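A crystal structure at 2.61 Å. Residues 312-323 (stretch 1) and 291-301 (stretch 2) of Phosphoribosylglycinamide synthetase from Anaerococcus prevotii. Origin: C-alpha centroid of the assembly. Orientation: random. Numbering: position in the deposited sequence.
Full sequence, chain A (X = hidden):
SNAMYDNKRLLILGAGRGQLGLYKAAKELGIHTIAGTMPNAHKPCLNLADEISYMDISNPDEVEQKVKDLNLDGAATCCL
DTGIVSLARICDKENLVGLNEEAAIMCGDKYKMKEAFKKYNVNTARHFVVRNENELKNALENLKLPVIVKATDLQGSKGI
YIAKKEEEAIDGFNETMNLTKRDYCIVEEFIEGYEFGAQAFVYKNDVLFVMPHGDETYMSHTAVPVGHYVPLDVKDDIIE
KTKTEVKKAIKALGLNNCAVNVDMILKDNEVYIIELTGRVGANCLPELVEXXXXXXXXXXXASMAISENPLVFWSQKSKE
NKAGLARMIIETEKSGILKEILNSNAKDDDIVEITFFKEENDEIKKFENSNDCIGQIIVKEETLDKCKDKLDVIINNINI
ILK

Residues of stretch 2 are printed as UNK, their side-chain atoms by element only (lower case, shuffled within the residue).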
ATOM      1  N   VAL A 312      -4.451 -18.162 -14.603  1.00 96.77           N
ATOM      2  CA  VAL A 312      -3.406 -18.806 -15.414  1.00 97.50           C
ATOM      3  C   VAL A 312      -2.049 -18.744 -14.695  1.00 97.28           C
ATOM      4  O   VAL A 312      -1.246 -19.674 -14.816  1.00 96.38           O
ATOM      5  CB  VAL A 312      -3.350 -18.084 -16.796  1.00102.88           C
ATOM      6  CG1 VAL A 312      -2.019 -18.300 -17.530  1.00102.95           C
ATOM      7  CG2 VAL A 312      -4.531 -18.512 -17.648  1.00106.98           C
ATOM      8  N   PHE A 313      -1.798 -17.624 -13.983  1.00 91.54           N
ATOM      9  CA  PHE A 313      -0.572 -17.405 -13.211  1.00 89.33           C
ATOM     10  C   PHE A 313      -0.719 -17.929 -11.783  1.00 94.25           C
ATOM     11  O   PHE A 313       0.257 -18.445 -11.258  1.00 95.93           O
ATOM     12  CB  PHE A 313      -0.196 -15.916 -13.183  1.00 88.46           C
ATOM     13  CG  PHE A 313      -0.125 -15.280 -14.547  1.00 91.21           C
ATOM     14  CD1 PHE A 313       0.952 -15.527 -15.386  1.00 95.66           C
ATOM     15  CD2 PHE A 313      -1.209 -14.592 -15.063  1.00 94.34           C
ATOM     16  CE1 PHE A 313       0.955 -15.067 -16.704  1.00 98.23           C
ATOM     17  CE2 PHE A 313      -1.212 -14.143 -16.379  1.00 99.13           C
ATOM     18  CZ  PHE A 313      -0.116 -14.352 -17.183  1.00 98.18           C
ATOM     19  N   TRP A 314      -1.914 -17.804 -11.159  1.00 90.02           N
ATOM     20  CA  TRP A 314      -2.203 -18.280  -9.787  1.00 88.87           C
ATOM     21  C   TRP A 314      -2.189 -19.817  -9.708  1.00 97.35           C
ATOM     22  O   TRP A 314      -1.931 -20.377  -8.656  1.00 96.59           O
ATOM     23  CB  TRP A 314      -3.587 -17.735  -9.304  1.00 86.96           C
ATOM     24  CG  TRP A 314      -4.020 -18.144  -7.916  1.00 86.55           C
ATOM     25  CD1 TRP A 314      -5.130 -18.869  -7.587  1.00 91.71           C
ATOM     26  CD2 TRP A 314      -3.342 -17.861  -6.674  1.00 83.27           C
ATOM     27  NE1 TRP A 314      -5.216 -19.013  -6.217  1.00 89.39           N
ATOM     28  CE2 TRP A 314      -4.118 -18.424  -5.635  1.00 87.16           C
ATOM     29  CE3 TRP A 314      -2.187 -17.142  -6.337  1.00 81.42           C
ATOM     30  CZ2 TRP A 314      -3.733 -18.353  -4.296  1.00 83.95           C
ATOM     31  CZ3 TRP A 314      -1.835 -17.034  -5.004  1.00 81.55           C
ATOM     32  CH2 TRP A 314      -2.575 -17.677  -4.004  1.00 82.81           C
ATOM     33  N   SER A 315      -2.480 -20.495 -10.811  1.00 99.13           N
ATOM     34  CA  SER A 315      -2.486 -21.958 -10.856  1.00101.52           C
ATOM     35  C   SER A 315      -1.055 -22.535 -10.938  1.00107.30           C
ATOM     36  O   SER A 315      -0.897 -23.747 -10.795  1.00109.69           O
ATOM     37  CB  SER A 315      -3.321 -22.445 -12.034  1.00106.28           C
ATOM     38  OG  SER A 315      -2.746 -22.042 -13.266  1.00114.64           O
ATOM     39  N   GLN A 316      -0.018 -21.688 -11.160  1.00102.59           N
ATOM     40  CA  GLN A 316       1.381 -22.137 -11.182  1.00102.70           C
ATOM     41  C   GLN A 316       2.051 -21.830  -9.846  1.00101.41           C
ATOM     42  O   GLN A 316       3.273 -21.807  -9.759  1.00 99.19           O
ATOM     43  CB  GLN A 316       2.145 -21.451 -12.335  1.00104.60           C
ATOM     44  CG  GLN A 316       1.573 -21.718 -13.729  1.00122.90           C
ATOM     45  CD  GLN A 316       1.433 -23.201 -14.005  1.00155.82           C
ATOM     46  OE1 GLN A 316       2.356 -23.985 -13.748  1.00154.12           O
ATOM     47  NE2 GLN A 316       0.260 -23.641 -14.473  1.00152.82           N
ATOM     48  N   LYS A 317       1.264 -21.629  -8.797  1.00 97.06           N
ATOM     49  CA  LYS A 317       1.828 -21.297  -7.517  1.00 95.98           C
ATOM     50  C   LYS A 317       2.513 -22.511  -6.921  1.00107.47           C
ATOM     51  O   LYS A 317       2.178 -23.642  -7.264  1.00110.95           O
ATOM     52  CB  LYS A 317       0.748 -20.739  -6.569  1.00 96.79           C
ATOM     53  CG  LYS A 317      -0.299 -21.751  -6.054  1.00 98.20           C
ATOM     54  CD  LYS A 317      -1.091 -21.185  -4.880  1.00100.97           C
ATOM     55  CE  LYS A 317      -0.351 -21.368  -3.559  1.00121.39           C
ATOM     56  NZ  LYS A 317      -1.150 -20.926  -2.381  1.00142.06           N
ATOM     57  N   SER A 318       3.454 -22.262  -5.998  1.00104.84           N
ATOM     58  CA  SER A 318       4.158 -23.306  -5.271  1.00106.05           C
ATOM     59  C   SER A 318       3.277 -23.759  -4.146  1.00110.87           C
ATOM     60  O   SER A 318       2.422 -23.008  -3.697  1.00109.74           O
ATOM     61  CB  SER A 318       5.497 -22.795  -4.742  1.00107.79           C
ATOM     62  OG  SER A 318       6.383 -22.573  -5.831  1.00119.01           O
ATOM     63  N   LYS A 319       3.483 -24.972  -3.686  1.00110.76           N
ATOM     64  CA  LYS A 319       2.723 -25.551  -2.585  1.00112.15           C
ATOM     65  C   LYS A 319       3.367 -25.165  -1.251  1.00113.57           C
ATOM     66  O   LYS A 319       2.725 -25.304  -0.215  1.00111.92           O
ATOM     67  CB  LYS A 319       2.651 -27.080  -2.737  1.00120.36           C
ATOM     68  CG  LYS A 319       1.772 -27.571  -3.906  1.00138.20           C
ATOM     69  CD  LYS A 319       0.310 -27.849  -3.498  1.00151.33           C
ATOM     70  CE  LYS A 319      -0.349 -28.899  -4.366  1.00158.41           C
ATOM     71  NZ  LYS A 319      -1.751 -29.149  -3.945  1.00163.28           N
ATOM     72  N   GLU A 320       4.638 -24.692  -1.287  1.00110.49           N
ATOM     73  CA  GLU A 320       5.395 -24.220  -0.121  1.00109.67           C
ATOM     74  C   GLU A 320       5.402 -22.697  -0.063  1.00108.21           C
ATOM     75  O   GLU A 320       5.234 -22.039  -1.084  1.00105.04           O
ATOM     76  CB  GLU A 320       6.851 -24.719  -0.192  1.00113.23           C
ATOM     77  CG  GLU A 320       7.009 -26.226  -0.032  1.00133.05           C
ATOM     78  CD  GLU A 320       8.008 -26.942  -0.936  1.00166.00           C
ATOM     79  OE1 GLU A 320       8.643 -26.285  -1.795  1.00158.54           O
ATOM     80  OE2 GLU A 320       8.142 -28.181  -0.786  1.00162.43           O
ATOM     81  N   ASN A 321       5.630 -22.139   1.126  1.00105.12           N
ATOM     82  CA  ASN A 321       5.699 -20.676   1.310  1.00101.98           C
ATOM     83  C   ASN A 321       7.088 -20.281   1.765  1.00103.77           C
ATOM     84  O   ASN A 321       7.411 -20.431   2.948  1.00106.17           O
ATOM     85  CB  ASN A 321       4.646 -20.127   2.322  1.00 99.20           C
ATOM     86  CG  ASN A 321       3.195 -20.434   2.017  1.00119.13           C
ATOM     87  OD1 ASN A 321       2.443 -20.889   2.897  1.00114.87           O
ATOM     88  ND2 ASN A 321       2.734 -20.075   0.817  1.00105.26           N
ATOM     89  N   LYS A 322       7.883 -19.706   0.855  1.00 95.58           N
ATOM     90  CA  LYS A 322       9.235 -19.243   1.179  1.00 92.88           C
ATOM     91  C   LYS A 322       9.168 -17.916   1.967  1.00 89.24           C
ATOM     92  O   LYS A 322       8.209 -17.147   1.831  1.00 85.77           O
ATOM     93  CB  LYS A 322      10.076 -19.057  -0.112  1.00 94.14           C
ATOM     94  CG  LYS A 322      11.583 -19.129   0.111  1.00 98.04           C
ATOM     95  CD  LYS A 322      12.327 -20.002  -0.896  1.00105.72           C
ATOM     96  CE  LYS A 322      13.733 -20.318  -0.426  1.00124.33           C
ATOM     97  NZ  LYS A 322      14.394 -21.361  -1.257  1.00132.28           N
ATOM     98  N   ALA A 323      10.142 -17.706   2.858  1.00 83.13           N
ATOM     99  CA  ALA A 323      10.263 -16.456   3.584  1.00 79.50           C
ATOM    100  C   ALA A 323      10.917 -15.414   2.641  1.00 81.17           C
ATOM    101  O   ALA A 323      11.668 -15.776   1.731  1.00 78.93           O
ATOM    102  CB  ALA A 323      11.072 -16.645   4.851  1.00 81.50           C
ATOM    103  N   UNK A 291       7.505 -13.951  -3.961  1.00 73.57           N
ATOM    104  CA  UNK A 291       8.347 -14.860  -3.139  1.00 74.41           C
ATOM    105  C   UNK A 291       7.478 -15.889  -2.354  1.00 79.58           C
ATOM    106  O   UNK A 291       7.733 -17.085  -2.417  1.00 83.03           O
ATOM    107  c   UNK A 291      11.059 -12.171  -2.125  1.00 81.14           C
ATOM    108  c   UNK A 291       9.761 -14.884  -1.013  1.00 78.46           C
ATOM    109  c   UNK A 291      10.401 -13.352  -2.872  1.00 75.45           C
ATOM    110  c   UNK A 291       9.247 -14.035  -2.145  1.00 75.69           C
ATOM    111  N   UNK A 292       6.489 -15.398  -1.603  1.00 73.74           N
ATOM    112  CA  UNK A 292       5.628 -16.203  -0.739  1.00 74.13           C
ATOM    113  C   UNK A 292       4.795 -17.228  -1.447  1.00 79.52           C
ATOM    114  O   UNK A 292       4.642 -18.311  -0.898  1.00 82.73           O
ATOM    115  c   UNK A 292       3.874 -15.971   1.039  1.00 89.86           C
ATOM    116  o   UNK A 292       2.706 -16.175   0.785  1.00 86.40           O
ATOM    117  c   UNK A 292       4.715 -15.312   0.034  1.00 78.42           C
ATOM    118  n   UNK A 292       4.450 -16.294   2.197  1.00 90.95           N
ATOM    119  N   UNK A 293       4.247 -16.937  -2.627  1.00 74.41           N
ATOM    120  CA  UNK A 293       3.446 -17.958  -3.345  1.00 75.09           C
ATOM    121  C   UNK A 293       4.152 -18.570  -4.555  1.00 80.91           C
ATOM    122  O   UNK A 293       3.606 -19.505  -5.144  1.00 83.31           O
ATOM    123  c   UNK A 293       2.143 -17.343  -3.826  1.00 74.97           C
ATOM    124  c   UNK A 293      -0.159 -17.483  -0.809  1.00 76.75           C
ATOM    125  c   UNK A 293       1.251 -16.919  -2.689  1.00 73.98           C
ATOM    126  o   UNK A 293      -1.164 -15.822   0.509  1.00 86.80           O
ATOM    127  c   UNK A 293       1.043 -15.573  -2.405  1.00 72.26           C
ATOM    128  c   UNK A 293       0.260 -15.180  -1.323  1.00 72.44           C
ATOM    129  c   UNK A 293       0.640 -17.860  -1.876  1.00 76.67           C
ATOM    130  c   UNK A 293      -0.371 -16.143  -0.551  1.00 83.88           C
ATOM    131  N   UNK A 294       5.320 -18.043  -4.935  1.00 75.72           N
ATOM    132  CA  UNK A 294       6.041 -18.496  -6.119  1.00 77.28           C
ATOM    133  C   UNK A 294       5.267 -18.240  -7.396  1.00 83.06           C
ATOM    134  O   UNK A 294       5.170 -19.120  -8.274  1.00 86.74           O
ATOM    135  N   UNK A 295       4.727 -17.023  -7.506  1.00 75.25           N
ATOM    136  CA  UNK A 295       3.905 -16.606  -8.641  1.00 77.28           C
ATOM    137  C   UNK A 295       4.463 -15.330  -9.294  1.00 85.60           C
ATOM    138  O   UNK A 295       5.487 -14.781  -8.852  1.00 84.45           O
ATOM    139  c   UNK A 295       2.343 -15.302  -7.077  1.00 78.25           C
ATOM    140  c   UNK A 295       1.752 -17.665  -7.772  1.00 82.00           C
ATOM    141  c   UNK A 295       2.430 -16.372  -8.181  1.00 80.00           C
ATOM    142  c   UNK A 295       1.026 -14.837  -6.786  1.00 88.51           C
ATOM    143  N   UNK A 296       3.787 -14.914 -10.392  1.00 85.40           N
ATOM    144  CA  UNK A 296       3.991 -13.675 -11.159  1.00 84.00           C
ATOM    145  C   UNK A 296       2.737 -12.807 -10.944  1.00 84.09           C
ATOM    146  O   UNK A 296       1.720 -12.976 -11.619  1.00 85.18           O
ATOM    147  o   UNK A 296       5.179 -16.143 -14.786  1.00103.34           O
ATOM    148  c   UNK A 296       4.228 -14.010 -12.629  1.00 87.55           C
ATOM    149  c   UNK A 296       5.768 -15.155 -14.282  1.00116.44           C
ATOM    150  o   UNK A 296       6.543 -14.408 -14.924  1.00107.72           O
ATOM    151  c   UNK A 296       5.501 -14.807 -12.836  1.00 91.62           C
ATOM    152  N   UNK A 297       2.801 -11.959  -9.929  1.00 75.64           N
ATOM    153  CA  UNK A 297       1.711 -11.156  -9.421  1.00 74.07           C
ATOM    154  C   UNK A 297       1.515  -9.874 -10.213  1.00 80.09           C
ATOM    155  O   UNK A 297       0.368  -9.525 -10.462  1.00 82.92           O
ATOM    156  c   UNK A 297      -1.218  -9.255  -5.614  1.00 79.31           C
ATOM    157  c   UNK A 297       2.000 -10.872  -7.962  1.00 74.37           C
ATOM    158  c   UNK A 297      -1.427 -10.375  -6.398  1.00 81.42           C
ATOM    159  c   UNK A 297       0.858 -10.269  -7.196  1.00 76.18           C
ATOM    160  o   UNK A 297      -2.225  -8.780  -4.815  1.00 82.85           O
ATOM    161  c   UNK A 297       0.019  -8.638  -5.618  1.00 74.49           C
ATOM    162  c   UNK A 297       1.059  -9.177  -6.361  1.00 74.60           C
ATOM    163  c   UNK A 297      -0.391 -10.873  -7.185  1.00 80.01           C
ATOM    164  N   UNK A 298       2.587  -9.220 -10.721  1.00 75.11           N
ATOM    165  CA  UNK A 298       2.379  -8.107 -11.651  1.00 74.19           C
ATOM    166  C   UNK A 298       1.705  -8.570 -12.903  1.00 80.20           C
ATOM    167  O   UNK A 298       1.050  -7.758 -13.539  1.00 84.65           O
ATOM    168  c   UNK A 298       6.173  -6.297  -9.378  1.00 75.51           C
ATOM    169  c   UNK A 298       3.763  -5.432 -10.438  1.00 75.76           C
ATOM    170  o   UNK A 298       6.365  -4.344  -8.075  1.00 79.85           O
ATOM    171  c   UNK A 298       4.392  -4.694  -9.437  1.00 72.86           C
ATOM    172  c   UNK A 298       3.660  -7.400 -12.039  1.00 74.79           C
ATOM    173  c   UNK A 298       5.635  -5.095  -8.964  1.00 79.11           C
ATOM    174  c   UNK A 298       5.556  -7.011 -10.393  1.00 77.05           C
ATOM    175  c   UNK A 298       4.329  -6.610 -10.926  1.00 76.44           C
ATOM    176  N   UNK A 299       1.901  -9.831 -13.303  1.00 76.74           N
ATOM    177  CA  UNK A 299       1.282 -10.400 -14.500  1.00 79.06           C
ATOM    178  C   UNK A 299      -0.166 -10.664 -14.251  1.00 83.47           C
ATOM    179  O   UNK A 299      -0.952 -10.492 -15.161  1.00 84.98           O
ATOM    180  n   UNK A 299       5.891 -13.340 -17.545  1.00 98.23           N
ATOM    181  c   UNK A 299       3.290 -11.369 -15.661  1.00 84.75           C
ATOM    182  c   UNK A 299       1.988 -11.681 -14.959  1.00 82.59           C
ATOM    183  c   UNK A 299       5.179 -12.173 -16.981  1.00 85.07           C
ATOM    184  c   UNK A 299       3.895 -12.563 -16.302  1.00 83.61           C
ATOM    185  N   UNK A 300      -0.528 -11.036 -13.014  1.00 79.49           N
ATOM    186  CA  UNK A 300      -1.921 -11.258 -12.601  1.00 78.77           C
ATOM    187  C   UNK A 300      -2.649  -9.934 -12.606  1.00 84.75           C
ATOM    188  O   UNK A 300      -3.781  -9.851 -13.090  1.00 88.08           O
ATOM    189 se   UNK A 300      -1.348 -14.088  -9.441  0.75 83.31          SE
ATOM    190  c   UNK A 300      -2.008 -11.899 -11.195  1.00 78.10           C
ATOM    191  c   UNK A 300      -1.643 -13.365 -11.172  1.00 81.92           C
ATOM    192  c   UNK A 300      -3.157 -13.829  -8.804  1.00 79.52           C
ATOM    193  N   UNK A 301      -1.952  -8.870 -12.153  1.00 78.61           N
ATOM    194  CA  UNK A 301      -2.522  -7.516 -12.143  1.00 76.39           C
ATOM    195  C   UNK A 301      -2.751  -7.016 -13.581  1.00 79.07           C
ATOM    196  O   UNK A 301      -3.842  -6.547 -13.895  1.00 79.03           O
ATOM    197  c   UNK A 301      -1.613  -6.575 -11.344  1.00 76.24           C
ATOM    198  c   UNK A 301      -2.010  -5.108 -11.561  1.00 77.87           C
ATOM    199  c   UNK A 301      -0.603  -6.284  -9.024  1.00 74.52           C
ATOM    200  c   UNK A 301      -1.661  -6.943  -9.851  1.00 73.18           C
TER

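Position 291 carries four carbons, forked at the first, with one arm two carbons long. The side chain reaches Ala 323, and the backbone O of 291 is 3.8 Å from Lys 322 CB. The fork and unequal arms make it Ile 291. Ile 291 CG2 lies 3.5 Å from Ala 323 O.

Position 292 has two carbons, the second bearing one oxygen and one nitrogen: a carboxamide on a short stem, Asn 292. Its backbone does the bonding, since Asn 321 ND2 donates to Asn 292 O at 3.1 Å, and Asn 321 CA adds a CA-H...O contact to Asn 292 O at 3.4 Å.

Position 293 shows one carbon, then a six-carbon ring bearing an oxygen, so it is Tyr 293. Trp 314 turns its edge to the face of this ring, CZ3 to Tyr 293 CG at 3.9 Å, with the planes at 68°. Ser 318 N donates to Tyr 293 O at 2.9 Å.

Position 294 has no side-chain atoms and a phi of 64°, the first residue to leave the helix. An ideal CB would sit 2.6 Å from Ser 318 OG, a clash; both facts fit Gly 294.

Position 295 again has four carbons forked at the first, one arm two long: Ile 295. Its CG2 packs 3.5 Å from Lys 317 CB, and its CD1 meets the edge of Trp 314, 4.0 Å from CE3.

Position 296 has three carbons, the third carrying two oxygens. A carboxylate on that stem is Glu 296, whose backbone O lies 3.8 Å from Phe 313 CB.

Positions 297 and 298 each have one carbon and a six-carbon ring with an oxygen; neither touches stretch 1. They are Tyr 297 and Tyr 298.

Position 299 is four carbons in a row ending in nitrogen, Lys 299. Its CB sits over the Phe 313 ring, 3.9 Å from the centroid, while NZ forms a salt bridge with Glu 296 OE2 at 2.9 Å.

Position 300 runs two carbons, selenium, one carbon: selenomethionine, Met 300. Its CG lies 3.6 Å from Phe 313 CB, and its CE 4.0 Å from Trp 314 CB.

Position 301, four carbons forked at the first with one longer arm, is Ile 301, out of reach of stretch 1.

The rule is a division along the chain. Phe 313 and Trp 314 supply the aromatic packing; beyond the turn from Trp 314 to Lys 317, Ser 318 and Asn 321 engage backbone carbonyls at the helix end, where glycine permits close approach.

Stretch 2 (291-301) INYGIEYYKMI
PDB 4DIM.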